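Local coordinates for protein alpha-1,3-glucanase (Paenibacillus glycanilyticus, PDB 6K0P) that probably hydrolyses the alpha-1,3-glucosidic links of alpha-1,3-glucan, as a glycoside hydrolase of family 87, at residues T86-D94 with T151-V162. The protein carries 1 engineered substitution. Sequence-based numbering, arbitrary orientation.
Sequences TGTVSIYAD and TKIKIQKDAGDV
Y92 and K154 sit side by side on two antiparallel strands, 86-93 and 152-156, the middle pair of a four-stranded sheet in a beta-sandwich domain of the alpha-1,3-glucanase D1 region. The polar face, with Y92, K154 and Q156, carries the first half of the contact. K154 leaves the strand with CG anti to its backbone N (chi1 179°) and bends at chi3, which lays CE over one face of the Y92 ring, 3.8 Å from Y92 CG; NZ stands above the same face in a cation-pi contact and donates on to Q156 OE1. At the ring edge, in its plane, D158 OD2 takes the hydroxyl hydrogen bond, 2.5 Å from Y92 OH, with carboxylate and ring nearly perpendicular at 81°. Q156 NE2 holds the other oxygen, D158 OD1, at 2.8 Å, its carboxylate partner lying almost in the amide plane.

Past the strand, a type II turn from D158 to D161 folds back over the other strand and drops the D161 carboxylate between two bumps, T88 and S90. T88 OG1 reaches D161 OD1 from the anti side, while S90 OG meets the syn lone pair of D161 OD2, 2.7 Å away. D158 N adds a second bond to OD2 from above the carboxylate plane, and K100 forms a salt bridge with OD1. With an alanine here, the T88 and S90 hydroxyls would probably lose this acceptor, K100 this salt bridge, and the turn its D158 N to OD2 bond, leaving D161 N to D158 O to close it.

On the opposite face the sheet is greasy: I153 CG2 packs at 3.7 Å from I91 CD1, and I155 CG2 meets V89 CG2, with F75 and L77 of strand 72-80 closing over them. Near the turn's exit, G87 offers a hollow where a side chain would collide, and V162 CG1 fills it, 3.6 Å from G87 CA.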
ATOM      1  N   THR A  86      23.350  -9.598  -4.729  1.00 13.73           N
ATOM      2  CA  THR A  86      22.607  -9.696  -5.975  0.80 13.29           C
ATOM      3  C   THR A  86      22.898 -11.061  -6.574  1.00 14.11           C
ATOM      4  O   THR A  86      23.917 -11.696  -6.277  1.00 17.45           O
ATOM      5  CB  THR A  86      23.021  -8.624  -6.990  0.80 14.79           C
ATOM      6  OG1 THR A  86      24.375  -8.870  -7.407  0.80 16.70           O
ATOM      7  CG2 THR A  86      22.907  -7.228  -6.392  0.80 17.68           C
ATOM      8  N   GLY A  87      21.982 -11.532  -7.404  1.00 11.42           N
ATOM      9  CA  GLY A  87      22.191 -12.812  -8.039  1.00 12.15           C
ATOM     10  C   GLY A  87      20.976 -13.205  -8.838  1.00 10.39           C
ATOM     11  O   GLY A  87      20.203 -12.347  -9.274  1.00 11.00           O
ATOM     12  N   THR A  88      20.823 -14.516  -9.042  1.00 11.58           N
ATOM     13  CA  THR A  88      19.747 -15.041  -9.868  1.00 10.07           C
ATOM     14  C   THR A  88      18.991 -16.147  -9.142  1.00 10.97           C
ATOM     15  O   THR A  88      19.476 -16.757  -8.186  1.00 11.55           O
ATOM     16  CB  THR A  88      20.263 -15.593 -11.205  1.00 11.90           C
ATOM     17  OG1 THR A  88      21.314 -16.544 -10.963  1.00 11.90           O
ATOM     18  CG2 THR A  88      20.792 -14.459 -12.088  1.00 10.43           C
ATOM     19  N   VAL A  89      17.770 -16.380  -9.614  1.00 10.40           N
ATOM     20  CA  VAL A  89      17.050 -17.621  -9.369  1.00  9.62           C
ATOM     21  C   VAL A  89      16.378 -17.987 -10.684  1.00 10.42           C
ATOM     22  O   VAL A  89      16.073 -17.115 -11.504  1.00 11.21           O
ATOM     23  CB  VAL A  89      16.060 -17.513  -8.180  1.00 10.20           C
ATOM     24  CG1 VAL A  89      14.861 -16.637  -8.538  1.00 11.39           C
ATOM     25  CG2 VAL A  89      15.610 -18.903  -7.719  1.00 11.06           C
ATOM     26  N   SER A  90      16.176 -19.279 -10.911  1.00 10.13           N
ATOM     27  CA  SER A  90      15.794 -19.756 -12.230  1.00 11.15           C
ATOM     28  C   SER A  90      14.293 -19.967 -12.368  1.00  9.38           C
ATOM     29  O   SER A  90      13.597 -20.293 -11.400  1.00 11.02           O
ATOM     30  CB  SER A  90      16.511 -21.058 -12.543  1.00 11.03           C
ATOM     31  OG  SER A  90      17.906 -20.846 -12.520  1.00 12.77           O
ATOM     32  N   ILE A  91      13.795 -19.786 -13.594  1.00 11.07           N
ATOM     33  CA  ILE A  91      12.389 -20.016 -13.910  1.00 11.18           C
ATOM     34  C   ILE A  91      12.284 -21.069 -15.002  1.00 11.47           C
ATOM     35  O   ILE A  91      13.040 -21.034 -15.985  1.00 11.65           O
ATOM     36  CB  ILE A  91      11.633 -18.720 -14.280  1.00  9.70           C
ATOM     37  CG1 ILE A  91      10.154 -19.018 -14.551  1.00 10.62           C
ATOM     38  CG2 ILE A  91      12.274 -18.018 -15.485  1.00 13.67           C
ATOM     39  CD1 ILE A  91       9.284 -17.748 -14.679  1.00 11.41           C
ATOM     40  N   TYR A  92      11.367 -22.013 -14.806  1.00 10.84           N
ATOM     41  CA  TYR A  92      11.103 -23.112 -15.724  1.00 11.32           C
ATOM     42  C   TYR A  92       9.633 -23.088 -16.121  1.00 12.18           C
ATOM     43  O   TYR A  92       8.762 -22.729 -15.318  1.00 11.70           O
ATOM     44  CB  TYR A  92      11.342 -24.456 -15.023  1.00 11.93           C
ATOM     45  CG  TYR A  92      12.784 -24.836 -14.792  1.00 12.26           C
ATOM     46  CD1 TYR A  92      13.586 -24.121 -13.910  1.00 11.59           C
ATOM     47  CD2 TYR A  92      13.337 -25.935 -15.433  1.00 15.45           C
ATOM     48  CE1 TYR A  92      14.910 -24.481 -13.693  1.00 11.34           C
ATOM     49  CE2 TYR A  92      14.649 -26.304 -15.224  1.00 13.35           C
ATOM     50  CZ  TYR A  92      15.431 -25.576 -14.361  1.00 13.50           C
ATOM     51  OH  TYR A  92      16.732 -25.959 -14.167  1.00 15.04           O
ATOM     52  N   ALA A  93       9.356 -23.491 -17.368  1.00 10.14           N
ATOM     53  CA  ALA A  93       7.994 -23.686 -17.854  1.00 11.14           C
ATOM     54  C   ALA A  93       7.862 -25.136 -18.292  1.00 12.49           C
ATOM     55  O   ALA A  93       8.601 -25.590 -19.175  1.00 14.98           O
ATOM     56  CB  ALA A  93       7.678 -22.752 -19.027  1.00 12.16           C
ATOM     57  N   ASP A  94       6.930 -25.859 -17.661  1.00 13.66           N
ATOM     58  CA  ASP A  94       6.707 -27.281 -17.932  1.00 12.77           C
ATOM     59  C   ASP A  94       8.010 -28.073 -17.911  1.00 14.09           C
ATOM     60  O   ASP A  94       8.254 -28.947 -18.746  1.00 17.55           O
ATOM     61  CB  ASP A  94       5.919 -27.495 -19.224  1.00 13.55           C
ATOM     62  CG  ASP A  94       4.515 -26.945 -19.139  1.00 17.11           C
ATOM     63  OD1 ASP A  94       3.950 -26.908 -18.021  1.00 16.49           O
ATOM     64  OD2 ASP A  94       3.975 -26.551 -20.191  1.00 21.19           O
ATOM     65  N   THR A 151       0.024 -24.054 -17.321  1.00 12.33           N
ATOM     66  CA  THR A 151       1.467 -24.251 -17.388  1.00 12.73           C
ATOM     67  C   THR A 151       2.039 -24.332 -15.978  1.00 11.91           C
ATOM     68  O   THR A 151       1.643 -23.566 -15.093  1.00 12.38           O
ATOM     69  CB  THR A 151       2.111 -23.055 -18.106  1.00 13.30           C
ATOM     70  OG1 THR A 151       1.577 -22.931 -19.430  1.00 13.47           O
ATOM     71  CG2 THR A 151       3.621 -23.212 -18.200  1.00 13.23           C
ATOM     72  N   LYS A 152       2.979 -25.261 -15.776  1.00 12.39           N
ATOM     73  CA  LYS A 152       3.740 -25.334 -14.530  1.00 11.87           C
ATOM     74  C   LYS A 152       4.899 -24.349 -14.618  1.00 13.07           C
ATOM     75  O   LYS A 152       5.803 -24.517 -15.443  1.00 13.68           O
ATOM     76  CB  LYS A 152       4.288 -26.742 -14.311  1.00 13.92           C
ATOM     77  CG  LYS A 152       3.232 -27.811 -14.080  1.00 15.71           C
ATOM     78  CD  LYS A 152       2.267 -27.432 -12.983  1.00 20.04           C
ATOM     79  CE  LYS A 152       1.529 -28.667 -12.456  1.00 21.75           C
ATOM     80  NZ  LYS A 152       0.152 -28.341 -11.999  1.00 14.73           N
ATOM     81  N   ILE A 153       4.880 -23.327 -13.770  1.00 13.00           N
ATOM     82  CA  ILE A 153       5.952 -22.343 -13.694  1.00 13.12           C
ATOM     83  C   ILE A 153       6.709 -22.627 -12.409  1.00 10.76           C
ATOM     84  O   ILE A 153       6.185 -22.423 -11.305  1.00 12.65           O
ATOM     85  CB  ILE A 153       5.417 -20.907 -13.725  1.00 10.94           C
ATOM     86  CG1 ILE A 153       4.725 -20.610 -15.065  1.00 13.02           C
ATOM     87  CG2 ILE A 153       6.550 -19.910 -13.460  1.00 13.91           C
ATOM     88  CD1 ILE A 153       5.657 -20.639 -16.272  1.00 13.02           C
ATOM     89  N   LYS A 154       7.927 -23.136 -12.550  1.00 10.68           N
ATOM     90  CA  LYS A 154       8.724 -23.565 -11.410  1.00 10.91           C
ATOM     91  C   LYS A 154       9.806 -22.524 -11.151  1.00 10.43           C
ATOM     92  O   LYS A 154      10.488 -22.084 -12.081  1.00 12.14           O
ATOM     93  CB  LYS A 154       9.325 -24.942 -11.705  1.00 17.03           C
ATOM     94  CG  LYS A 154      10.201 -25.502 -10.613  1.00 17.53           C
ATOM     95  CD  LYS A 154      10.556 -26.972 -10.886  1.00 12.97           C
ATOM     96  CE  LYS A 154      11.310 -27.136 -12.197  1.00 15.56           C
ATOM     97  NZ  LYS A 154      12.084 -28.420 -12.149  1.00 17.35           N
ATOM     98  N   ILE A 155       9.929 -22.097  -9.895  1.00 10.68           N
ATOM     99  CA  ILE A 155      11.033 -21.256  -9.454  1.00 10.32           C
ATOM    100  C   ILE A 155      12.015 -22.195  -8.781  1.00 11.10           C
ATOM    101  O   ILE A 155      11.652 -22.871  -7.815  1.00 11.75           O
ATOM    102  CB  ILE A 155      10.552 -20.183  -8.469  1.00 10.76           C
ATOM    103  CG1 ILE A 155       9.424 -19.353  -9.085  1.00 11.68           C
ATOM    104  CG2 ILE A 155      11.717 -19.298  -8.034  1.00 10.91           C
ATOM    105  CD1 ILE A 155       9.823 -18.624 -10.374  1.00 13.92           C
ATOM    106  N   GLN A 156      13.239 -22.269  -9.297  1.00 11.40           N
ATOM    107  CA  GLN A 156      14.184 -23.286  -8.852  1.00 11.41           C
ATOM    108  C   GLN A 156      15.567 -22.681  -8.673  1.00 13.02           C
ATOM    109  O   GLN A 156      16.017 -21.860  -9.482  1.00 11.85           O
ATOM    110  CB  GLN A 156      14.242 -24.435  -9.866  1.00 11.38           C
ATOM    111  CG  GLN A 156      15.194 -25.567  -9.510  1.00 12.06           C
ATOM    112  CD  GLN A 156      14.919 -26.803 -10.336  1.00 13.51           C
ATOM    113  OE1 GLN A 156      13.882 -27.440 -10.177  1.00 15.36           O
ATOM    114  NE2 GLN A 156      15.845 -27.146 -11.226  1.00 14.87           N
ATOM    115  N   LYS A 157      16.240 -23.103  -7.607  1.00 11.52           N
ATOM    116  CA  LYS A 157      17.584 -22.628  -7.292  1.00 11.24           C
ATOM    117  C   LYS A 157      18.583 -23.594  -7.913  1.00 13.76           C
ATOM    118  O   LYS A 157      18.823 -24.680  -7.380  1.00 14.04           O
ATOM    119  CB  LYS A 157      17.755 -22.537  -5.779  1.00 13.72           C
ATOM    120  CG  LYS A 157      18.703 -21.434  -5.334  1.00 16.07           C
ATOM    121  CD  LYS A 157      18.797 -21.364  -3.805  1.00 15.36           C
ATOM    122  CE  LYS A 157      19.733 -22.429  -3.275  1.00 12.53           C
ATOM    123  NZ  LYS A 157      21.152 -22.219  -3.676  1.00 15.77           N
ATOM    124  N   ASP A 158      19.164 -23.204  -9.041  1.00 12.77           N
ATOM    125  CA  ASP A 158      20.114 -24.041  -9.762  1.00 13.62           C
ATOM    126  C   ASP A 158      21.542 -23.646  -9.391  1.00 12.92           C
ATOM    127  O   ASP A 158      21.784 -22.665  -8.682  1.00 13.34           O
ATOM    128  CB  ASP A 158      19.896 -23.917 -11.280  1.00 13.82           C
ATOM    129  CG  ASP A 158      18.642 -24.640 -11.759  1.00 13.55           C
ATOM    130  OD1 ASP A 158      18.183 -25.572 -11.073  1.00 15.97           O
ATOM    131  OD2 ASP A 158      18.122 -24.285 -12.844  1.00 15.24           O
ATOM    132  N   ALA A 159      22.505 -24.428  -9.884  1.00 15.96           N
ATOM    133  CA  ALA A 159      23.901 -24.068  -9.688  1.00 16.28           C
ATOM    134  C   ALA A 159      24.145 -22.669 -10.238  1.00 14.96           C
ATOM    135  O   ALA A 159      23.685 -22.331 -11.332  1.00 15.51           O
ATOM    136  CB  ALA A 159      24.805 -25.076 -10.402  1.00 18.85           C
ATOM    137  N   GLY A 160      24.839 -21.841  -9.462  1.00 15.50           N
ATOM    138  CA  GLY A 160      25.113 -20.479  -9.875  1.00 12.35           C
ATOM    139  C   GLY A 160      24.079 -19.457  -9.444  1.00 13.29           C
ATOM    140  O   GLY A 160      24.345 -18.252  -9.540  1.00 12.93           O
ATOM    141  N   ASP A 161      22.909 -19.895  -8.988  1.00 12.80           N
ATOM    142  CA  ASP A 161      21.915 -18.992  -8.423  1.00 11.74           C
ATOM    143  C   ASP A 161      22.320 -18.619  -6.995  1.00 11.41           C
ATOM    144  O   ASP A 161      23.332 -19.096  -6.463  1.00 12.43           O
ATOM    145  CB  ASP A 161      20.526 -19.635  -8.463  1.00 11.90           C
ATOM    146  CG  ASP A 161      19.966 -19.774  -9.876  1.00 11.53           C
ATOM    147  OD1 ASP A 161      20.403 -19.035 -10.788  1.00 12.21           O
ATOM    148  OD2 ASP A 161      19.067 -20.623 -10.078  1.00 11.60           O
ATOM    149  N   VAL A 162      21.519 -17.762  -6.353  1.00 11.82           N
ATOM    150  CA  VAL A 162      21.862 -17.286  -5.013  1.00 12.06           C
ATOM    151  C   VAL A 162      21.939 -18.452  -4.031  1.00 11.92           C
ATOM    152  O   VAL A 162      21.343 -19.514  -4.232  1.00 12.31           O
ATOM    153  CB  VAL A 162      20.880 -16.219  -4.507  1.00 13.21           C
ATOM    154  CG1 VAL A 162      21.017 -14.936  -5.324  1.00 12.73           C
ATOM    155  CG2 VAL A 162      19.447 -16.749  -4.509  1.00 11.42           C
TER
HETATM  156  O   HOH W   1      23.379 -15.865  -8.404  1.00 13.69           O
HETATM  157  O   HOH W   2       1.839 -25.149 -20.921  1.00 17.46           O